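Local coordinates for protein yesU (Bacillus subtilis, PDB 1OQ1) that is of unknown function but folds as a galectin-like beta sandwich of the concanavalin clan, at residues A[4-17]-A[211-223]. Residues are numbered along the deposited sequence; the frame is centred on the assembly and turned at random.
Sequences MYKEGACLYRNPLR and VYRDFAVHQAVRR
The His218 imidazole lies between Glu7 and Cys10: Glu7 OE1 comes over one face toward its rim, 3.0 Å from His218 CD2 and without a hydrogen bond, and Cys10 SG lies over the opposite face, 4.2 Å from the ring centroid. At the ring edge His218 ND1 gives a weak hydrogen bond to Gly8 O, while Arg13 NH2 approaches near the ring plane, its guanidinium turned 69° from the imidazole, with Ala216 CB over one of its faces. CG of His218 stands anti to its carbonyl carbon (chi1 -70°), which sets the ring beside the 8-10 backbone. Farther out, Lys6 CG sits over the centre of the Arg223 guanidinium, 3.7 Å from Arg223 CZ. The Tyr5 ring packs on Arg222, whose CA makes an off-centre CH-pi contact, and the Tyr5 hydroxyl is hydrogen-bonded to Asp168. The two segments bring the chain's ends together as antiparallel neighbours in one sheet of the galectin-like sandwich. Strand 5-14 turns a corner at Ala9, and a classic beta bulge follows, Leu11 and Tyr12 both facing Val217, whose O accepts from Leu11 N at 2.8 Å and from Tyr12 N at 3.2 Å. On the face that carries Tyr12, Val217 and Phe215, CE2 of Tyr12 meets CE2 of Phe215 at 3.7 Å with the ring planes 68° apart; Phe202 of the other sheet packs edge-to-face on Phe215. Tyr12 OH accepts a nearly straight bond from Asn14 ND2, an amide also tied to Asp21 O, and Asn14 OD1 closes an Asx turn by taking Leu16 N at 2.9 Å.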
HETATM    1  N   MSE A   4      10.527  -9.001 -17.279  1.00 23.05           N
HETATM    2  CA  MSE A   4      10.259 -10.298 -16.670  1.00 26.04           C
HETATM    3  C   MSE A   4      10.814 -10.481 -15.260  1.00 19.43           C
HETATM    4  O   MSE A   4      12.012 -10.310 -15.022  1.00 16.78           O
HETATM    5  CB  MSE A   4      10.819 -11.404 -17.570  1.00 38.95           C
HETATM    6  CG  MSE A   4       9.775 -12.208 -18.329  1.00 53.70           C
HETATM    7 SE   MSE A   4       9.376 -13.897 -17.474  0.95 67.18          SE
HETATM    8  CE  MSE A   4       7.924 -13.319 -16.341  1.00 77.08           C
ATOM      9  N   TYR A   5       9.925 -10.825 -14.330  1.00 13.66           N
ATOM     10  CA  TYR A   5      10.293 -11.096 -12.942  1.00 11.08           C
ATOM     11  C   TYR A   5       9.594 -12.365 -12.481  1.00 10.26           C
ATOM     12  O   TYR A   5       8.473 -12.652 -12.906  1.00 11.66           O
ATOM     13  CB  TYR A   5       9.860  -9.972 -11.999  1.00 10.05           C
ATOM     14  CG  TYR A   5      10.839  -8.834 -11.881  1.00  7.71           C
ATOM     15  CD1 TYR A   5      10.803  -7.768 -12.773  1.00  7.33           C
ATOM     16  CD2 TYR A   5      11.806  -8.827 -10.878  1.00  8.07           C
ATOM     17  CE1 TYR A   5      11.707  -6.721 -12.671  1.00  6.75           C
ATOM     18  CE2 TYR A   5      12.715  -7.791 -10.768  1.00  6.32           C
ATOM     19  CZ  TYR A   5      12.659  -6.739 -11.666  1.00  7.46           C
ATOM     20  OH  TYR A   5      13.556  -5.707 -11.560  1.00  9.41           O
ATOM     21  N   LYS A   6      10.260 -13.122 -11.619  1.00 10.64           N
ATOM     22  CA  LYS A   6       9.683 -14.337 -11.054  1.00 10.71           C
ATOM     23  C   LYS A   6       9.751 -14.197  -9.540  1.00 10.67           C
ATOM     24  O   LYS A   6      10.621 -13.500  -9.015  1.00  9.91           O
ATOM     25  CB  LYS A   6      10.474 -15.586 -11.472  1.00 11.07           C
ATOM     26  CG  LYS A   6      10.324 -15.986 -12.929  1.00 11.30           C
ATOM     27  CD  LYS A   6       8.868 -16.222 -13.297  1.00 12.07           C
ATOM     28  CE  LYS A   6       8.737 -16.765 -14.717  1.00 11.57           C
ATOM     29  NZ  LYS A   6       7.317 -16.795 -15.166  1.00  8.88           N
ATOM     30  N   GLU A   7       8.826 -14.838  -8.837  1.00 10.72           N
ATOM     31  CA  GLU A   7       8.848 -14.792  -7.385  1.00 11.49           C
ATOM     32  C   GLU A   7       9.859 -15.823  -6.907  1.00 11.84           C
ATOM     33  O   GLU A   7       9.886 -16.946  -7.406  1.00 13.93           O
ATOM     34  CB  GLU A   7       7.465 -15.118  -6.817  1.00 12.14           C
ATOM     35  CG  GLU A   7       6.432 -14.036  -7.062  1.00 15.13           C
ATOM     36  CD  GLU A   7       5.077 -14.391  -6.490  1.00 17.55           C
ATOM     37  OE1 GLU A   7       5.018 -14.773  -5.306  1.00 17.51           O
ATOM     38  OE2 GLU A   7       4.067 -14.282  -7.220  1.00 20.88           O
ATOM     39  N   GLY A   8      10.701 -15.430  -5.957  1.00 10.44           N
ATOM     40  CA  GLY A   8      11.696 -16.340  -5.419  1.00 11.34           C
ATOM     41  C   GLY A   8      11.277 -16.882  -4.064  1.00 10.42           C
ATOM     42  O   GLY A   8      10.112 -17.223  -3.857  1.00 10.71           O
ATOM     43  N   ALA A   9      12.224 -16.954  -3.134  1.00 10.82           N
ATOM     44  CA  ALA A   9      11.944 -17.465  -1.798  1.00  9.90           C
ATOM     45  C   ALA A   9      10.881 -16.631  -1.096  1.00 10.30           C
ATOM     46  O   ALA A   9      10.809 -15.417  -1.278  1.00  9.31           O
ATOM     47  CB  ALA A   9      13.220 -17.479  -0.968  1.00 12.57           C
ATOM     48  N   CYS A  10      10.049 -17.285  -0.293  1.00  9.37           N
ATOM     49  CA  CYS A  10       9.012 -16.573   0.442  1.00  9.86           C
ATOM     50  C   CYS A  10       9.651 -15.989   1.694  1.00 10.93           C
ATOM     51  O   CYS A  10      10.252 -16.715   2.486  1.00 11.47           O
ATOM     52  CB  CYS A  10       7.876 -17.519   0.839  1.00 12.09           C
ATOM     53  SG  CYS A  10       6.516 -16.694   1.719  1.00 14.12           S
ATOM     54  N   LEU A  11       9.525 -14.680   1.868  1.00  8.77           N
ATOM     55  CA  LEU A  11      10.106 -14.011   3.024  1.00 10.31           C
ATOM     56  C   LEU A  11       9.098 -13.798   4.139  1.00 11.19           C
ATOM     57  O   LEU A  11       9.467 -13.733   5.314  1.00 10.86           O
ATOM     58  CB  LEU A  11      10.669 -12.651   2.613  1.00 10.36           C
ATOM     59  CG  LEU A  11      11.703 -12.658   1.490  1.00 11.99           C
ATOM     60  CD1 LEU A  11      12.151 -11.236   1.205  1.00 13.05           C
ATOM     61  CD2 LEU A  11      12.888 -13.521   1.893  1.00 12.47           C
ATOM     62  N   TYR A  12       7.825 -13.707   3.768  1.00 10.27           N
ATOM     63  CA  TYR A  12       6.768 -13.439   4.734  1.00 10.75           C
ATOM     64  C   TYR A  12       5.407 -13.753   4.131  1.00  9.86           C
ATOM     65  O   TYR A  12       5.170 -13.509   2.947  1.00  9.78           O
ATOM     66  CB  TYR A  12       6.827 -11.953   5.110  1.00 11.15           C
ATOM     67  CG  TYR A  12       5.775 -11.463   6.076  1.00 11.04           C
ATOM     68  CD1 TYR A  12       5.965 -11.560   7.454  1.00 12.20           C
ATOM     69  CD2 TYR A  12       4.603 -10.865   5.612  1.00 11.71           C
ATOM     70  CE1 TYR A  12       5.014 -11.068   8.349  1.00 12.15           C
ATOM     71  CE2 TYR A  12       3.644 -10.373   6.498  1.00 10.70           C
ATOM     72  CZ  TYR A  12       3.859 -10.478   7.863  1.00 12.46           C
ATOM     73  OH  TYR A  12       2.920  -9.992   8.745  1.00 14.31           O
ATOM     74  N   ARG A  13       4.515 -14.298   4.947  1.00  8.96           N
ATOM     75  CA  ARG A  13       3.172 -14.603   4.495  1.00  9.80           C
ATOM     76  C   ARG A  13       2.227 -14.495   5.684  1.00 10.45           C
ATOM     77  O   ARG A  13       2.442 -15.128   6.723  1.00  9.27           O
ATOM     78  CB  ARG A  13       3.108 -16.008   3.894  1.00 12.17           C
ATOM     79  CG  ARG A  13       1.726 -16.389   3.382  1.00 16.44           C
ATOM     80  CD  ARG A  13       1.718 -17.788   2.797  1.00 19.34           C
ATOM     81  NE  ARG A  13       2.303 -17.861   1.460  1.00 20.57           N
ATOM     82  CZ  ARG A  13       1.706 -17.420   0.355  1.00 21.78           C
ATOM     83  NH1 ARG A  13       0.501 -16.866   0.421  1.00 21.64           N
ATOM     84  NH2 ARG A  13       2.305 -17.552  -0.821  1.00 19.11           N
ATOM     85  N   ASN A  14       1.195 -13.676   5.525  1.00  8.63           N
ATOM     86  CA  ASN A  14       0.200 -13.459   6.567  1.00  7.96           C
ATOM     87  C   ASN A  14      -1.186 -13.695   5.967  1.00  8.85           C
ATOM     88  O   ASN A  14      -1.637 -12.943   5.103  1.00  7.19           O
ATOM     89  CB  ASN A  14       0.300 -12.026   7.089  1.00  9.21           C
ATOM     90  CG  ASN A  14      -0.515 -11.804   8.345  1.00  9.50           C
ATOM     91  OD1 ASN A  14      -1.601 -12.360   8.498  1.00 11.51           O
ATOM     92  ND2 ASN A  14       0.001 -10.978   9.249  1.00 10.08           N
ATOM     93  N   PRO A  15      -1.874 -14.757   6.413  1.00  9.96           N
ATOM     94  CA  PRO A  15      -3.213 -15.088   5.913  1.00  9.83           C
ATOM     95  C   PRO A  15      -4.262 -14.009   6.201  1.00  9.39           C
ATOM     96  O   PRO A  15      -5.233 -13.865   5.451  1.00  8.43           O
ATOM     97  CB  PRO A  15      -3.538 -16.398   6.636  1.00 11.29           C
ATOM     98  CG  PRO A  15      -2.192 -16.993   6.898  1.00 12.96           C
ATOM     99  CD  PRO A  15      -1.381 -15.804   7.323  1.00 11.49           C
ATOM    100  N   LEU A  16      -4.058 -13.263   7.286  1.00  8.85           N
ATOM    101  CA  LEU A  16      -4.987 -12.215   7.708  1.00  9.63           C
ATOM    102  C   LEU A  16      -6.374 -12.817   7.941  1.00 10.48           C
ATOM    103  O   LEU A  16      -7.387 -12.283   7.476  1.00  8.55           O
ATOM    104  CB  LEU A  16      -5.061 -11.101   6.652  1.00 10.49           C
ATOM    105  CG  LEU A  16      -3.786 -10.282   6.413  1.00 10.39           C
ATOM    106  CD1 LEU A  16      -4.011  -9.295   5.274  1.00 10.22           C
ATOM    107  CD2 LEU A  16      -3.398  -9.538   7.684  1.00 10.86           C
ATOM    108  N   ARG A  17      -6.407 -13.931   8.670  1.00 10.89           N
ATOM    109  CA  ARG A  17      -7.657 -14.635   8.950  1.00 12.26           C
ATOM    110  C   ARG A  17      -8.185 -14.450  10.372  1.00 13.81           C
ATOM    111  O   ARG A  17      -9.373 -14.664  10.624  1.00 14.40           O
ATOM    112  CB  ARG A  17      -7.490 -16.132   8.663  1.00 15.59           C
ATOM    113  CG  ARG A  17      -7.152 -16.444   7.212  1.00 18.27           C
ATOM    114  CD  ARG A  17      -7.096 -17.944   6.926  1.00 21.52           C
ATOM    115  NE  ARG A  17      -8.401 -18.590   7.053  1.00 24.06           N
ATOM    116  CZ  ARG A  17      -8.814 -19.247   8.133  1.00 25.35           C
ATOM    117  NH1 ARG A  17      -8.022 -19.357   9.194  1.00 25.30           N
ATOM    118  NH2 ARG A  17     -10.021 -19.798   8.152  1.00 25.19           N
ATOM    119  N   VAL A 211     -11.900  -5.611   2.348  1.00  7.54           N
ATOM    120  CA  VAL A 211     -11.444  -6.866   2.932  1.00  6.82           C
ATOM    121  C   VAL A 211     -10.110  -7.250   2.309  1.00  7.31           C
ATOM    122  O   VAL A 211      -9.932  -7.147   1.092  1.00  6.73           O
ATOM    123  CB  VAL A 211     -12.466  -7.996   2.686  1.00  7.06           C
ATOM    124  CG1 VAL A 211     -11.937  -9.315   3.230  1.00  7.91           C
ATOM    125  CG2 VAL A 211     -13.793  -7.644   3.351  1.00  8.97           C
ATOM    126  N   TYR A 212      -9.178  -7.683   3.152  1.00  7.05           N
ATOM    127  CA  TYR A 212      -7.852  -8.082   2.698  1.00  8.05           C
ATOM    128  C   TYR A 212      -7.541  -9.509   3.146  1.00  8.80           C
ATOM    129  O   TYR A 212      -7.950  -9.934   4.228  1.00  9.22           O
ATOM    130  CB  TYR A 212      -6.785  -7.139   3.264  1.00  7.26           C
ATOM    131  CG  TYR A 212      -7.023  -5.670   2.982  1.00  7.23           C
ATOM    132  CD1 TYR A 212      -7.981  -4.950   3.693  1.00  8.59           C
ATOM    133  CD2 TYR A 212      -6.292  -5.002   2.000  1.00  8.84           C
ATOM    134  CE1 TYR A 212      -8.207  -3.595   3.433  1.00  9.24           C
ATOM    135  CE2 TYR A 212      -6.510  -3.647   1.731  1.00  7.52           C
ATOM    136  CZ  TYR A 212      -7.468  -2.955   2.452  1.00  8.81           C
ATOM    137  OH  TYR A 212      -7.691  -1.626   2.188  1.00  9.19           O
ATOM    138  N   ARG A 213      -6.799 -10.235   2.316  1.00  8.87           N
ATOM    139  CA  ARG A 213      -6.422 -11.613   2.617  1.00 10.15           C
ATOM    140  C   ARG A 213      -5.087 -11.989   1.980  1.00  8.60           C
ATOM    141  O   ARG A 213      -4.653 -11.365   1.018  1.00  9.15           O
ATOM    142  CB  ARG A 213      -7.489 -12.569   2.088  1.00 14.88           C
ATOM    143  CG  ARG A 213      -8.627 -12.862   3.033  1.00 21.23           C
ATOM    144  CD  ARG A 213      -8.393 -14.191   3.713  1.00 28.84           C
ATOM    145  NE  ARG A 213      -9.644 -14.904   3.947  1.00 34.69           N
ATOM    146  CZ  ARG A 213      -9.719 -16.194   4.253  1.00 37.31           C
ATOM    147  NH1 ARG A 213      -8.609 -16.914   4.361  1.00 38.91           N
ATOM    148  NH2 ARG A 213     -10.903 -16.763   4.453  1.00 38.67           N
ATOM    149  N   ASP A 214      -4.454 -13.015   2.536  1.00  8.84           N
ATOM    150  CA  ASP A 214      -3.190 -13.559   2.037  1.00 10.20           C
ATOM    151  C   ASP A 214      -2.140 -12.558   1.573  1.00  9.48           C
ATOM    152  O   ASP A 214      -1.804 -12.497   0.388  1.00  9.92           O
ATOM    153  CB  ASP A 214      -3.469 -14.551   0.900  1.00 14.10           C
ATOM    154  CG  ASP A 214      -4.457 -15.635   1.301  1.00 18.35           C
ATOM    155  OD1 ASP A 214      -4.454 -16.041   2.482  1.00 20.46           O
ATOM    156  OD2 ASP A 214      -5.230 -16.088   0.430  1.00 19.71           O
ATOM    157  N   PHE A 215      -1.620 -11.791   2.522  1.00  8.53           N
ATOM    158  CA  PHE A 215      -0.590 -10.793   2.269  1.00  9.56           C
ATOM    159  C   PHE A 215       0.765 -11.509   2.304  1.00  9.79           C
ATOM    160  O   PHE A 215       1.139 -12.096   3.322  1.00 10.93           O
ATOM    161  CB  PHE A 215      -0.683  -9.718   3.355  1.00  9.75           C
ATOM    162  CG  PHE A 215       0.485  -8.775   3.405  1.00  9.99           C
ATOM    163  CD1 PHE A 215       0.986  -8.189   2.248  1.00 11.28           C
ATOM    164  CD2 PHE A 215       1.053  -8.433   4.629  1.00 11.79           C
ATOM    165  CE1 PHE A 215       2.036  -7.277   2.306  1.00 12.23           C
ATOM    166  CE2 PHE A 215       2.105  -7.520   4.703  1.00 13.99           C
ATOM    167  CZ  PHE A 215       2.598  -6.940   3.533  1.00 13.50           C
ATOM    168  N   ALA A 216       1.497 -11.470   1.195  1.00  7.26           N
ATOM    169  CA  ALA A 216       2.789 -12.153   1.140  1.00  5.99           C
ATOM    170  C   ALA A 216       3.877 -11.331   0.469  1.00  5.90           C
ATOM    171  O   ALA A 216       3.592 -10.457  -0.348  1.00  6.50           O
ATOM    172  CB  ALA A 216       2.632 -13.482   0.417  1.00  5.96           C
ATOM    173  N   VAL A 217       5.124 -11.627   0.828  1.00  6.78           N
ATOM    174  CA  VAL A 217       6.288 -10.954   0.264  1.00  6.69           C
ATOM    175  C   VAL A 217       7.305 -12.018  -0.161  1.00  8.63           C
ATOM    176  O   VAL A 217       7.735 -12.837   0.652  1.00  9.52           O
ATOM    177  CB  VAL A 217       6.962 -10.008   1.299  1.00  9.14           C
ATOM    178  CG1 VAL A 217       8.135  -9.278   0.656  1.00  9.49           C
ATOM    179  CG2 VAL A 217       5.952  -9.008   1.831  1.00  7.44           C
ATOM    180  N   HIS A 218       7.670 -12.008  -1.438  1.00  7.60           N
ATOM    181  CA  HIS A 218       8.646 -12.955  -1.973  1.00  7.94           C
ATOM    182  C   HIS A 218       9.837 -12.186  -2.532  1.00  8.78           C
ATOM    183  O   HIS A 218       9.738 -10.993  -2.823  1.00  7.54           O
ATOM    184  CB  HIS A 218       8.032 -13.783  -3.112  1.00  8.81           C
ATOM    185  CG  HIS A 218       6.994 -14.769  -2.669  1.00  9.33           C
ATOM    186  ND1 HIS A 218       7.254 -16.117  -2.535  1.00 11.35           N
ATOM    187  CD2 HIS A 218       5.690 -14.604  -2.346  1.00  7.81           C
ATOM    188  CE1 HIS A 218       6.152 -16.739  -2.152  1.00  7.61           C
ATOM    189  NE2 HIS A 218       5.190 -15.845  -2.030  1.00 11.59           N
ATOM    190  N   GLN A 219      10.965 -12.872  -2.679  1.00  8.72           N
ATOM    191  CA  GLN A 219      12.159 -12.255  -3.247  1.00 10.11           C
ATOM    192  C   GLN A 219      11.847 -12.002  -4.718  1.00  9.56           C
ATOM    193  O   GLN A 219      11.189 -12.821  -5.359  1.00  9.99           O
ATOM    194  CB  GLN A 219      13.349 -13.214  -3.156  1.00 15.79           C
ATOM    195  CG  GLN A 219      14.014 -13.307  -1.799  1.00 26.86           C
ATOM    196  CD  GLN A 219      14.873 -12.098  -1.495  1.00 33.92           C
ATOM    197  OE1 GLN A 219      15.645 -11.644  -2.342  1.00 39.15           O
ATOM    198  NE2 GLN A 219      14.756 -11.574  -0.280  1.00 38.72           N
ATOM    199  N   ALA A 220      12.300 -10.873  -5.254  1.00  8.64           N
ATOM    200  CA  ALA A 220      12.062 -10.573  -6.663  1.00  8.77           C
ATOM    201  C   ALA A 220      13.225 -11.122  -7.481  1.00  9.76           C
ATOM    202  O   ALA A 220      14.382 -10.791  -7.222  1.00 11.44           O
ATOM    203  CB  ALA A 220      11.940  -9.065  -6.877  1.00  7.58           C
ATOM    204  N   VAL A 221      12.916 -11.967  -8.458  1.00  8.65           N
ATOM    205  CA  VAL A 221      13.942 -12.553  -9.310  1.00  9.69           C
ATOM    206  C   VAL A 221      13.853 -11.949 -10.703  1.00 10.16           C
ATOM    207  O   VAL A 221      12.899 -12.198 -11.444  1.00  9.86           O
ATOM    208  CB  VAL A 221      13.780 -14.082  -9.411  1.00 10.18           C
ATOM    209  CG1 VAL A 221      14.845 -14.656 -10.338  1.00 11.40           C
ATOM    210  CG2 VAL A 221      13.886 -14.699  -8.030  1.00 11.07           C
ATOM    211  N   ARG A 222      14.854 -11.153 -11.059  1.00 10.46           N
ATOM    212  CA  ARG A 222      14.869 -10.510 -12.364  1.00 13.82           C
ATOM    213  C   ARG A 222      15.430 -11.448 -13.419  1.00 14.80           C
ATOM    214  O   ARG A 222      16.511 -12.007 -13.251  1.00 15.24           O
ATOM    215  CB  ARG A 222      15.702  -9.224 -12.310  1.00 16.92           C
ATOM    216  CG  ARG A 222      15.720  -8.457 -13.614  1.00 19.79           C
ATOM    217  CD  ARG A 222      16.452  -7.132 -13.488  1.00 24.25           C
ATOM    218  NE  ARG A 222      17.796  -7.290 -12.947  1.00 27.00           N
ATOM    219  CZ  ARG A 222      18.808  -6.471 -13.215  1.00 28.14           C
ATOM    220  NH1 ARG A 222      18.629  -5.437 -14.024  1.00 30.54           N
ATOM    221  NH2 ARG A 222      19.997  -6.684 -12.673  1.00 29.50           N
ATOM    222  N   ARG A 223      14.685 -11.629 -14.503  1.00 14.50           N
ATOM    223  CA  ARG A 223      15.125 -12.496 -15.591  1.00 15.08           C
ATOM    224  C   ARG A 223      15.781 -11.661 -16.692  1.00 17.39           C
ATOM    225  O   ARG A 223      15.631 -10.425 -16.655  1.00 19.74           O
ATOM    226  CB  ARG A 223      13.931 -13.273 -16.158  1.00 14.33           C
ATOM    227  CG  ARG A 223      13.445 -14.425 -15.272  1.00 12.09           C
ATOM    228  CD  ARG A 223      14.509 -15.514 -15.158  1.00 12.49           C
ATOM    229  NE  ARG A 223      14.093 -16.636 -14.315  1.00  9.82           N
ATOM    230  CZ  ARG A 223      13.172 -17.534 -14.649  1.00 11.35           C
ATOM    231  NH1 ARG A 223      12.554 -17.451 -15.821  1.00  9.99           N
ATOM    232  NH2 ARG A 223      12.873 -18.522 -13.812  1.00 10.06           N
ATOM    233  OXT ARG A 223      16.435 -12.242 -17.586  1.00 18.46           O
TER
HETATM  234  O   HOH W   1      13.822  -8.566 -16.330  1.00 21.96           O